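Local coordinates for ATP-dependent DNA helicase PIF1 (Candida albicans, PDB 7OTJ), which probably uses ATP hydrolysis to move 5'-3' along single-stranded DNA, unwinding duplexes, RNA-DNA hybrids and G-quadruplexes and so protecting nuclear and mitochondrial genomes, at residues A[7-11]-A[182-188]; A[139-145]-A[176-180]; A[49-55]-A[101-107]. All coordinates share one frame; numbering follows the deposited sequence.

Contact 1 (A[7-11]-A[182-188]). With ADP (adenosine-5'-diphosphate), chain E.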
loop_
_atom_site.group_PDB
_atom_site.type_symbol
_atom_site.label_atom_id
_atom_site.label_comp_id
_atom_site.label_asym_id
_atom_site.label_seq_id
_atom_site.Cartn_x
_atom_site.Cartn_y
_atom_site.Cartn_z
ATOM N N GLU A 7 23.593 10.260 2.632
ATOM C CA GLU A 7 22.627 10.588 1.590
ATOM C C GLU A 7 21.236 10.781 2.177
ATOM O O GLU A 7 20.532 11.733 1.820
ATOM C CB GLU A 7 22.609 9.499 0.520
ATOM C CG GLU A 7 23.807 9.515 -0.406
ATOM C CD GLU A 7 23.653 8.542 -1.559
ATOM O OE1 GLU A 7 23.038 7.469 -1.362
ATOM O OE2 GLU A 7 24.143 8.853 -2.667
ATOM N N GLN A 8 20.818 9.881 3.072
ATOM C CA GLN A 8 19.513 10.023 3.711
ATOM C C GLN A 8 19.444 11.292 4.547
ATOM O O GLN A 8 18.423 11.988 4.545
ATOM C CB GLN A 8 19.208 8.797 4.569
ATOM C CG GLN A 8 18.826 7.552 3.767
ATOM C CD GLN A 8 18.695 6.317 4.643
ATOM O OE1 GLN A 8 19.504 6.091 5.544
ATOM N NE2 GLN A 8 17.673 5.514 4.381
ATOM N N GLU A 9 20.519 11.606 5.276
ATOM C CA GLU A 9 20.541 12.837 6.059
ATOM C C GLU A 9 20.448 14.067 5.163
ATOM O O GLU A 9 19.796 15.057 5.521
ATOM C CB GLU A 9 21.810 12.901 6.914
ATOM C CG GLU A 9 21.834 11.948 8.108
ATOM C CD GLU A 9 20.918 12.393 9.232
ATOM O OE1 GLU A 9 20.514 13.577 9.241
ATOM O OE2 GLU A 9 20.599 11.561 10.109
ATOM N N TYR A 10 21.093 14.027 3.994
ATOM C CA TYR A 10 21.071 15.187 3.106
ATOM C C TYR A 10 19.664 15.467 2.590
ATOM O O TYR A 10 19.244 16.627 2.521
ATOM C CB TYR A 10 22.042 14.978 1.944
ATOM C CG TYR A 10 22.020 16.091 0.922
ATOM C CD1 TYR A 10 22.731 17.268 1.130
ATOM C CD2 TYR A 10 21.292 15.963 -0.254
ATOM C CE1 TYR A 10 22.714 18.283 0.197
ATOM C CE2 TYR A 10 21.269 16.976 -1.191
ATOM C CZ TYR A 10 21.980 18.134 -0.961
ATOM O OH TYR A 10 21.956 19.142 -1.898
ATOM N N VAL A 11 18.925 14.415 2.230
ATOM C CA VAL A 11 17.530 14.570 1.821
ATOM C C VAL A 11 16.710 15.154 2.962
ATOM O O VAL A 11 15.958 16.119 2.783
ATOM C CB VAL A 11 16.956 13.219 1.353
ATOM C CG1 VAL A 11 15.507 13.369 0.892
ATOM C CG2 VAL A 11 17.826 12.611 0.264
ATOM N N ARG A 182 13.475 20.196 -6.751
ATOM C CA ARG A 182 14.747 19.505 -6.655
ATOM C C ARG A 182 14.475 18.012 -6.690
ATOM O O ARG A 182 13.438 17.545 -6.213
ATOM C CB ARG A 182 15.500 19.891 -5.372
ATOM C CG ARG A 182 17.007 19.709 -5.449
ATOM C CD ARG A 182 17.635 19.534 -4.066
ATOM N NE ARG A 182 19.081 19.728 -4.077
ATOM C CZ ARG A 182 19.954 18.884 -4.612
ATOM N NH1 ARG A 182 19.563 17.776 -5.223
ATOM N NH2 ARG A 182 21.253 19.162 -4.541
ATOM N N THR A 183 15.389 17.276 -7.308
ATOM C CA THR A 183 15.343 15.823 -7.333
ATOM C C THR A 183 16.642 15.286 -6.757
ATOM O O THR A 183 17.729 15.668 -7.203
ATOM C CB THR A 183 15.113 15.297 -8.751
ATOM O OG1 THR A 183 13.865 15.801 -9.244
ATOM C CG2 THR A 183 15.072 13.762 -8.762
ATOM N N ILE A 184 16.529 14.399 -5.771
ATOM C CA ILE A 184 17.679 13.792 -5.115
ATOM C C ILE A 184 17.558 12.284 -5.262
ATOM O O ILE A 184 16.463 11.726 -5.141
ATOM C CB ILE A 184 17.772 14.190 -3.626
ATOM C CG1 ILE A 184 17.716 15.710 -3.471
ATOM C CG2 ILE A 184 19.047 13.646 -3.010
ATOM C CD1 ILE A 184 17.613 16.176 -2.035
ATOM N N THR A 185 18.681 11.630 -5.544
ATOM C CA THR A 185 18.720 10.196 -5.802
ATOM C C THR A 185 19.525 9.505 -4.711
ATOM O O THR A 185 20.713 9.799 -4.531
ATOM C CB THR A 185 19.316 9.906 -7.181
ATOM O OG1 THR A 185 18.464 10.469 -8.189
ATOM C CG2 THR A 185 19.456 8.390 -7.405
ATOM N N LEU A 186 18.867 8.625 -3.961
ATOM C CA LEU A 186 19.560 7.700 -3.075
ATOM C C LEU A 186 20.160 6.556 -3.888
ATOM O O LEU A 186 19.507 6.003 -4.778
ATOM C CB LEU A 186 18.596 7.148 -2.026
ATOM C CG LEU A 186 18.043 8.100 -0.971
ATOM C CD1 LEU A 186 17.129 7.348 -0.017
ATOM C CD2 LEU A 186 19.178 8.755 -0.213
ATOM N N LYS A 187 21.398 6.175 -3.564
ATOM C CA LYS A 187 22.120 5.206 -4.381
ATOM C C LYS A 187 22.458 3.899 -3.679
ATOM O O LYS A 187 22.691 2.903 -4.370
ATOM C CB LYS A 187 23.423 5.819 -4.920
ATOM C CG LYS A 187 23.228 6.775 -6.094
ATOM C CD LYS A 187 24.062 8.039 -5.917
ATOM C CE LYS A 187 25.543 7.721 -5.753
ATOM N NZ LYS A 187 26.372 8.954 -5.621
ATOM N N GLU A 188 22.480 3.857 -2.349
ATOM C CA GLU A 188 22.903 2.666 -1.620
ATOM C C GLU A 188 21.703 1.769 -1.329
ATOM O O GLU A 188 20.772 2.176 -0.623
ATOM C CB GLU A 188 23.606 3.062 -0.323
ATOM C CG GLU A 188 24.020 1.892 0.550
ATOM C CD GLU A 188 24.599 2.336 1.881
ATOM O OE1 GLU A 188 25.250 1.507 2.552
ATOM O OE2 GLU A 188 24.401 3.512 2.259
HETATM P PB ADP E . 12.523 1.784 -0.150
HETATM O O1B ADP E . 13.441 2.682 -0.958
HETATM O O2B ADP E . 11.317 2.471 0.453
HETATM O O3B ADP E . 12.224 0.462 -0.807
HETATM P PA ADP E . 12.782 0.868 2.538
HETATM O O1A ADP E . 12.633 2.104 3.388
HETATM O O2A ADP E . 11.616 -0.069 2.355
HETATM O O3A ADP E . 13.405 1.332 1.122
HETATM O "O5'" ADP E . 14.010 -0.005 3.092
HETATM C "C5'" ADP E . 14.085 -1.396 2.802
HETATM C "C4'" ADP E . 14.926 -2.066 3.870
HETATM O "O4'" ADP E . 16.168 -1.375 4.003
HETATM C "C3'" ADP E . 14.224 -1.998 5.213
HETATM O "O3'" ADP E . 14.098 -3.322 5.732
HETATM C "C2'" ADP E . 15.130 -1.186 6.115
HETATM O "O2'" ADP E . 15.241 -1.797 7.404
HETATM C "C1'" ADP E . 16.463 -1.173 5.385
HETATM N N9 ADP E . 17.132 0.134 5.547
HETATM C C8 ADP E . 16.675 1.308 5.078
HETATM N N7 ADP E . 17.526 2.317 5.391
HETATM C C5 ADP E . 18.550 1.785 6.078
HETATM C C6 ADP E . 19.796 2.287 6.706
HETATM N N6 ADP E . 20.117 3.604 6.664
HETATM N N1 ADP E . 20.594 1.389 7.328
HETATM C C2 ADP E . 20.282 0.079 7.375
HETATM N N3 ADP E . 19.174 -0.444 6.826
HETATM C C4 ADP E . 18.285 0.342 6.178
#
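Tyr-10 and Arg-182 meet nearly at right angles, the ring and guanidinium planes 81° apart. The tyrosine brings its ring edge over one face of the guanidinium, with Tyr-10 CE2 4.0 Å from Arg-182 NH2 near the rim of that group. Tyr-10 OH lies 2.7 Å from Arg-182 NH2, at an angle too poor for a hydrogen bond. Two residues on, Ile-184 reaches the same ring obliquely through CD1, while its CG2 comes within 3.6 Å of Val-11 CG2 as the two side chains pass in opposite directions. Leu-186 lifts CD2 against Glu-7 CB and rests on the side chain of Gln-8 crosswise. This is helix 6-16 packing along, and nearly antiparallel to, strand 182-186, an outermost strand of the parallel RecA-like sheet, with Val-11 also meeting Tyr-23 of the adjacent strand and Leu-34 of helix 31-45. At the far end Glu-7, its chain extended beyond CG, takes the amide N of Lys-187 on the syn side of OE1, 3.0 Å away and nearly straight, 27° out of the carboxylate plane. Lys-187, bent at its second and third torsions, crosses that carboxylate and brings NZ to OE2 in a long salt bridge of 3.7 Å. Gln-8 turns to the adenine of ADP instead: OE1 accepts from N6 at 2.8 Å and NE2 gives a weak bond to N7. Ser-5 N and Gly-30 O hold the same amide.

Contact 2 (A[139-145]-A[176-180])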
loop_
_atom_site.group_PDB
_atom_site.type_symbol
_atom_site.label_atom_id
_atom_site.label_comp_id
_atom_site.label_asym_id
_atom_site.label_seq_id
_atom_site.Cartn_x
_atom_site.Cartn_y
_atom_site.Cartn_z
ATOM N N LEU A 139 5.365 20.054 -1.155
ATOM C CA LEU A 139 5.173 18.729 -1.722
ATOM C C LEU A 139 6.457 17.926 -1.560
ATOM O O LEU A 139 7.537 18.390 -1.942
ATOM C CB LEU A 139 4.780 18.837 -3.193
ATOM C CG LEU A 139 4.505 17.536 -3.940
ATOM C CD1 LEU A 139 3.341 16.804 -3.303
ATOM C CD2 LEU A 139 4.214 17.844 -5.393
ATOM N N VAL A 140 6.338 16.735 -0.973
ATOM C CA VAL A 140 7.461 15.813 -0.798
ATOM C C VAL A 140 7.064 14.509 -1.477
ATOM O O VAL A 140 6.335 13.695 -0.898
ATOM C CB VAL A 140 7.813 15.579 0.675
ATOM C CG1 VAL A 140 8.945 14.541 0.795
ATOM C CG2 VAL A 140 8.187 16.897 1.372
ATOM N N ALA A 141 7.509 14.321 -2.715
ATOM C CA ALA A 141 7.236 13.100 -3.455
ATOM C C ALA A 141 8.371 12.104 -3.270
ATOM O O ALA A 141 9.549 12.470 -3.293
ATOM C CB ALA A 141 7.047 13.400 -4.941
ATOM N N CYS A 142 8.010 10.834 -3.128
ATOM C CA CYS A 142 8.980 9.794 -2.823
ATOM C C CYS A 142 8.590 8.524 -3.562
ATOM O O CYS A 142 7.449 8.068 -3.448
ATOM C CB CYS A 142 9.045 9.547 -1.312
ATOM S SG CYS A 142 10.055 8.149 -0.815
ATOM N N GLY A 143 9.523 7.956 -4.317
ATOM C CA GLY A 143 9.236 6.709 -5.002
ATOM C C GLY A 143 10.244 6.442 -6.107
ATOM O O GLY A 143 11.344 6.992 -6.115
ATOM N N ASP A 144 9.828 5.588 -7.041
ATOM C CA ASP A 144 10.717 5.064 -8.074
ATOM C C ASP A 144 9.866 4.813 -9.309
ATOM O O ASP A 144 9.002 3.932 -9.288
ATOM C CB ASP A 144 11.409 3.786 -7.595
ATOM C CG ASP A 144 12.363 3.200 -8.632
ATOM O OD1 ASP A 144 12.688 3.893 -9.625
ATOM O OD2 ASP A 144 12.791 2.032 -8.454
ATOM N N PHE A 145 10.075 5.602 -10.366
ATOM C CA PHE A 145 9.233 5.455 -11.546
ATOM C C PHE A 145 9.571 4.217 -12.380
ATOM O O PHE A 145 8.811 3.894 -13.300
ATOM C CB PHE A 145 9.297 6.719 -12.412
ATOM C CG PHE A 145 8.573 7.902 -11.811
ATOM C CD1 PHE A 145 7.185 7.948 -11.784
ATOM C CD2 PHE A 145 9.279 8.970 -11.276
ATOM C CE1 PHE A 145 6.517 9.033 -11.232
ATOM C CE2 PHE A 145 8.616 10.056 -10.725
ATOM C CZ PHE A 145 7.236 10.089 -10.701
ATOM N N TRP A 176 3.439 18.751 -11.317
ATOM C CA TRP A 176 4.787 18.316 -10.972
ATOM C C TRP A 176 5.824 19.361 -11.364
ATOM O O TRP A 176 6.702 19.712 -10.567
ATOM C CB TRP A 176 5.083 16.987 -11.664
ATOM C CG TRP A 176 6.408 16.391 -11.354
ATOM C CD1 TRP A 176 7.607 16.704 -11.927
ATOM C CD2 TRP A 176 6.673 15.345 -10.412
ATOM N NE1 TRP A 176 8.609 15.925 -11.385
ATOM C CE2 TRP A 176 8.057 15.082 -10.454
ATOM C CE3 TRP A 176 5.873 14.607 -9.533
ATOM C CZ2 TRP A 176 8.652 14.119 -9.652
ATOM C CZ3 TRP A 176 6.469 13.648 -8.738
ATOM C CH2 TRP A 176 7.843 13.414 -8.803
ATOM N N LYS A 177 5.729 19.879 -12.590
ATOM C CA LYS A 177 6.794 20.727 -13.114
ATOM C C LYS A 177 6.868 22.070 -12.398
ATOM O O LYS A 177 7.956 22.642 -12.273
ATOM C CB LYS A 177 6.605 20.925 -14.617
ATOM C CG LYS A 177 6.557 19.620 -15.382
ATOM C CD LYS A 177 6.419 19.839 -16.878
ATOM C CE LYS A 177 6.327 18.511 -17.620
ATOM N NZ LYS A 177 6.126 18.696 -19.081
ATOM N N GLU A 178 5.739 22.592 -11.926
ATOM C CA GLU A 178 5.756 23.874 -11.239
ATOM C C GLU A 178 5.989 23.743 -9.736
ATOM O O GLU A 178 6.347 24.736 -9.096
ATOM C CB GLU A 178 4.452 24.638 -11.503
ATOM C CG GLU A 178 3.282 24.170 -10.680
ATOM C CD GLU A 178 2.076 25.064 -10.831
ATOM O OE1 GLU A 178 2.144 26.038 -11.612
ATOM O OE2 GLU A 178 1.057 24.795 -10.164
ATOM N N THR A 179 5.848 22.546 -9.164
ATOM C CA THR A 179 5.998 22.368 -7.722
ATOM C C THR A 179 7.340 21.757 -7.335
ATOM O O THR A 179 8.011 22.273 -6.434
ATOM C CB THR A 179 4.871 21.500 -7.155
ATOM O OG1 THR A 179 3.603 22.014 -7.574
ATOM C CG2 THR A 179 4.932 21.517 -5.641
ATOM N N ILE A 180 7.724 20.644 -7.967
ATOM C CA ILE A 180 8.973 19.965 -7.627
ATOM C C ILE A 180 10.140 20.878 -7.970
ATOM O O ILE A 180 10.310 21.291 -9.122
ATOM C CB ILE A 180 9.077 18.620 -8.361
ATOM C CG1 ILE A 180 7.959 17.681 -7.915
ATOM C CG2 ILE A 180 10.443 17.976 -8.144
ATOM C CD1 ILE A 180 7.966 17.398 -6.432
#
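Trp-176 sends CG anti to its backbone N (chi1 -177°), and this throws the indole out from the helix toward strand 138-143. Phe-145 answers from the other direction: its CG stands anti to the carbonyl carbon (chi1 -72°), carrying the phenyl ring back from the loop after the strand. The two rings form an offset edge-to-face pair, with the edge of Phe-145 toward the face of the indole six-membered ring. Their planes are inclined at 71° and their centroids lie 5.7 Å apart. The nearest atoms are Phe-145 CZ and Trp-176 CH2, at 3.9 Å. Ala-141 adds its methyl beside the same end of the indole, CB lying 3.8 Å from Trp-176 CZ3.

Further along, Leu-139 and Thr-179 cross at about a right angle. The threonine contributes CG2, which comes within 3.6 Å of Leu-139 CB, while its hydroxyl is bonded back to Ala-175 O of its own helix. Ile-180 bridges the indole and Leu-139: CG1 sits over the centre of one face of Trp-176, 3.6 Å above the plane, and CD1 reaches Leu-139 CD2 at 3.9 Å. The backbone turn that places it there is held by Trp-176 O, which accepts from both Thr-179 N and Ile-180 N.

Every contact between the segments is apolar. Phe-171 gives Phe-145 a second edge-to-face partner, and Val-505 of helix 503-511 also touches it. Helix 174-179 belongs to the connection from strand 138-143 to the parallel strand 182-186, packed against the sheet as in the beta-alpha-beta crossovers of RecA-like helicase domains. The loop after strand 138-143 leads to Gln-147, a residue of the tetrafluoroaluminate pocket.

Contact 3 (A[49-55]-A[101-107]). With PO4 (phosphate ion), chain P.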
loop_
_atom_site.group_PDB
_atom_site.type_symbol
_atom_site.label_atom_id
_atom_site.label_comp_id
_atom_site.label_asym_id
_atom_site.label_seq_id
_atom_site.Cartn_x
_atom_site.Cartn_y
_atom_site.Cartn_z
ATOM N N GLY A 49 0.001 19.610 10.767
ATOM C CA GLY A 49 0.037 20.088 9.400
ATOM C C GLY A 49 0.859 19.247 8.452
ATOM O O GLY A 49 1.235 19.714 7.372
ATOM N N VAL A 50 1.104 17.991 8.814
ATOM C CA VAL A 50 1.870 17.077 7.977
ATOM C C VAL A 50 0.913 16.001 7.489
ATOM O O VAL A 50 0.340 15.253 8.289
ATOM C CB VAL A 50 3.056 16.461 8.733
ATOM C CG1 VAL A 50 3.872 15.588 7.793
ATOM C CG2 VAL A 50 3.914 17.555 9.363
ATOM N N ALA A 51 0.717 15.952 6.179
ATOM C CA ALA A 51 -0.157 14.983 5.538
ATOM C C ALA A 51 0.695 13.825 5.015
ATOM O O ALA A 51 1.501 14.011 4.098
ATOM C CB ALA A 51 -0.948 15.657 4.421
ATOM N N VAL A 52 0.557 12.646 5.625
ATOM C CA VAL A 52 1.283 11.445 5.202
ATOM C C VAL A 52 0.393 10.624 4.274
ATOM O O VAL A 52 -0.690 10.178 4.674
ATOM C CB VAL A 52 1.727 10.604 6.410
ATOM C CG1 VAL A 52 2.534 9.399 5.948
ATOM C CG2 VAL A 52 2.508 11.448 7.406
ATOM N N THR A 53 0.884 10.329 3.071
ATOM C CA THR A 53 0.070 9.669 2.053
ATOM C C THR A 53 0.946 8.782 1.181
ATOM O O THR A 53 2.163 8.974 1.083
ATOM C CB THR A 53 -0.698 10.619 1.109
ATOM O OG1 THR A 53 0.223 11.390 0.328
ATOM C CG2 THR A 53 -1.661 11.528 1.857
ATOM N N ALA A 54 0.316 7.770 0.598
ATOM C CA ALA A 54 0.942 6.914 -0.392
ATOM C C ALA A 54 -0.112 6.531 -1.419
ATOM O O ALA A 54 -1.314 6.715 -1.206
ATOM C CB ALA A 54 1.573 5.674 0.251
ATOM N N SER A 55 0.351 6.001 -2.552
ATOM C CA SER A 55 -0.552 5.707 -3.660
ATOM C C SER A 55 -1.476 4.534 -3.355
ATOM O O SER A 55 -2.579 4.465 -3.907
ATOM C CB SER A 55 0.247 5.420 -4.927
ATOM O OG SER A 55 1.193 4.392 -4.694
ATOM N N THR A 101 -3.029 21.768 6.317
ATOM C CA THR A 101 -1.868 21.013 5.854
ATOM C C THR A 101 -0.753 21.960 5.424
ATOM O O THR A 101 -0.985 22.900 4.659
ATOM C CB THR A 101 -2.248 20.081 4.694
ATOM O OG1 THR A 101 -3.072 19.013 5.173
ATOM C CG2 THR A 101 -1.003 19.479 4.053
ATOM N N ARG A 102 0.463 21.702 5.913
ATOM C CA ARG A 102 1.649 22.448 5.507
ATOM C C ARG A 102 2.578 21.662 4.600
ATOM O O ARG A 102 3.198 22.251 3.714
ATOM C CB ARG A 102 2.447 22.905 6.734
ATOM C CG ARG A 102 1.677 23.813 7.670
ATOM C CD ARG A 102 1.286 25.112 6.983
ATOM N NE ARG A 102 2.452 25.854 6.521
ATOM C CZ ARG A 102 3.176 26.661 7.284
ATOM N NH1 ARG A 102 2.865 26.872 8.554
ATOM N NH2 ARG A 102 4.245 27.262 6.763
ATOM N N VAL A 103 2.692 20.351 4.804
ATOM C CA VAL A 103 3.525 19.488 3.980
ATOM C C VAL A 103 2.675 18.315 3.520
ATOM O O VAL A 103 1.941 17.720 4.317
ATOM C CB VAL A 103 4.763 18.987 4.755
ATOM C CG1 VAL A 103 5.631 18.080 3.876
ATOM C CG2 VAL A 103 5.563 20.148 5.303
ATOM N N LEU A 104 2.797 17.959 2.244
ATOM C CA LEU A 104 2.107 16.800 1.690
ATOM C C LEU A 104 3.165 15.808 1.237
ATOM O O LEU A 104 3.914 16.075 0.289
ATOM C CB LEU A 104 1.186 17.186 0.536
ATOM C CG LEU A 104 0.491 16.027 -0.188
ATOM C CD1 LEU A 104 -0.266 15.139 0.784
ATOM C CD2 LEU A 104 -0.451 16.566 -1.246
ATOM N N ILE A 105 3.225 14.671 1.926
ATOM C CA ILE A 105 4.129 13.578 1.601
ATOM C C ILE A 105 3.357 12.557 0.780
ATOM O O ILE A 105 2.249 12.158 1.160
ATOM C CB ILE A 105 4.704 12.943 2.879
ATOM C CG1 ILE A 105 5.626 13.935 3.600
ATOM C CG2 ILE A 105 5.411 11.636 2.555
ATOM C CD1 ILE A 105 6.065 13.476 4.974
ATOM N N ILE A 106 3.932 12.130 -0.340
ATOM C CA ILE A 106 3.329 11.103 -1.187
ATOM C C ILE A 106 4.391 10.040 -1.431
ATOM O O ILE A 106 5.302 10.241 -2.243
ATOM C CB ILE A 106 2.807 11.655 -2.517
ATOM C CG1 ILE A 106 1.959 12.907 -2.292
ATOM C CG2 ILE A 106 2.014 10.577 -3.248
ATOM C CD1 ILE A 106 1.482 13.535 -3.576
ATOM N N ASP A 107 4.280 8.911 -0.738
ATOM C CA ASP A 107 5.165 7.790 -1.007
ATOM C C ASP A 107 4.600 6.973 -2.166
ATOM O O ASP A 107 3.417 7.066 -2.507
ATOM C CB ASP A 107 5.351 6.921 0.244
ATOM C CG ASP A 107 6.653 6.108 0.228
ATOM O OD1 ASP A 107 7.302 6.008 -0.835
ATOM O OD2 ASP A 107 7.033 5.567 1.287
HETATM P P PO4 P . 6.568 25.349 4.593
HETATM O O1 PO4 P . 6.760 26.700 5.242
HETATM O O2 PO4 P . 7.343 25.314 3.297
HETATM O O3 PO4 P . 5.104 25.100 4.309
HETATM O O4 PO4 P . 7.082 24.270 5.515
#
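The flat peptide carbonyl of Gly-49 takes two donors from the opposite segment: Arg-102 N in the carbonyl plane, on a lone pair at 2.6 Å, and Val-103 N nearly straight beyond the oxygen at 3.0 Å. The guanidinium of Arg-102 leads away from the strands to a phosphate ion, probably from the crystallisation liquor; NH2 lies 3.0 Å from O1, which approaches obliquely, and gives O3 a weak hydrogen bond.

From there the strands run parallel, joined by Ala-51 N to Val-103 O and, in return, by Ile-105 N to Ala-51 O at 2.9 Å. Asp-107 N bonds to Thr-53 O from a position tilted 22° off the carbonyl plane. Ser-55 N then reaches Asp-107 O at 3.2 Å in a bent hydrogen bond (137°), the donor again tilted from the carbonyl plane. On one face of the sheet Val-50 CG1 meets Ile-105 CD1, and Ala-54 CB lies beside Asp-107 CB. On the other, Ala-51 CB packs 3.7 Å from Leu-104 CD1 and also touches Thr-101 CG2.

Asp-107, with CG anti to the backbone N (chi1 -156°), points its carboxylate off the strand end to the hydroxyl of Ser-32 in the ATP-binding loop; the nearest atom of the Asp-107 side chain is about 4 Å from the magnesium ion, as expected of a Walker B aspartate followed by Glu-108. Helix 31-45 packs on the face of Val-52 and Ile-105, helix 68-72 on that of Ala-51 and Thr-53. Strand 66-67 flanks strand 50-54, and strand 138-143 pairs with strand 103-107.

Overall arrangement
Starting at the N terminus, helix 6-16 waits longest for its partner: contact 1 closes only at strand 182-186, after 170 intervening residues. Contacts 2 and 3 both fall within that span. Contact 3 comes first, strand 103-107 returning beside strand 50-54 across 45 mostly helical residues. Contact 2 opens afterwards, so these two run in series and none of the loops cross. They touch directly, with a probable hydrogen bond from Val-140 N to Leu-104 O. Helix 174-179 of contact 2 leads straight into the strand of contact 1. Together the three touch four of the six strands of the RecA-like sheet, from strand 50-54 to the edge strand 182-186.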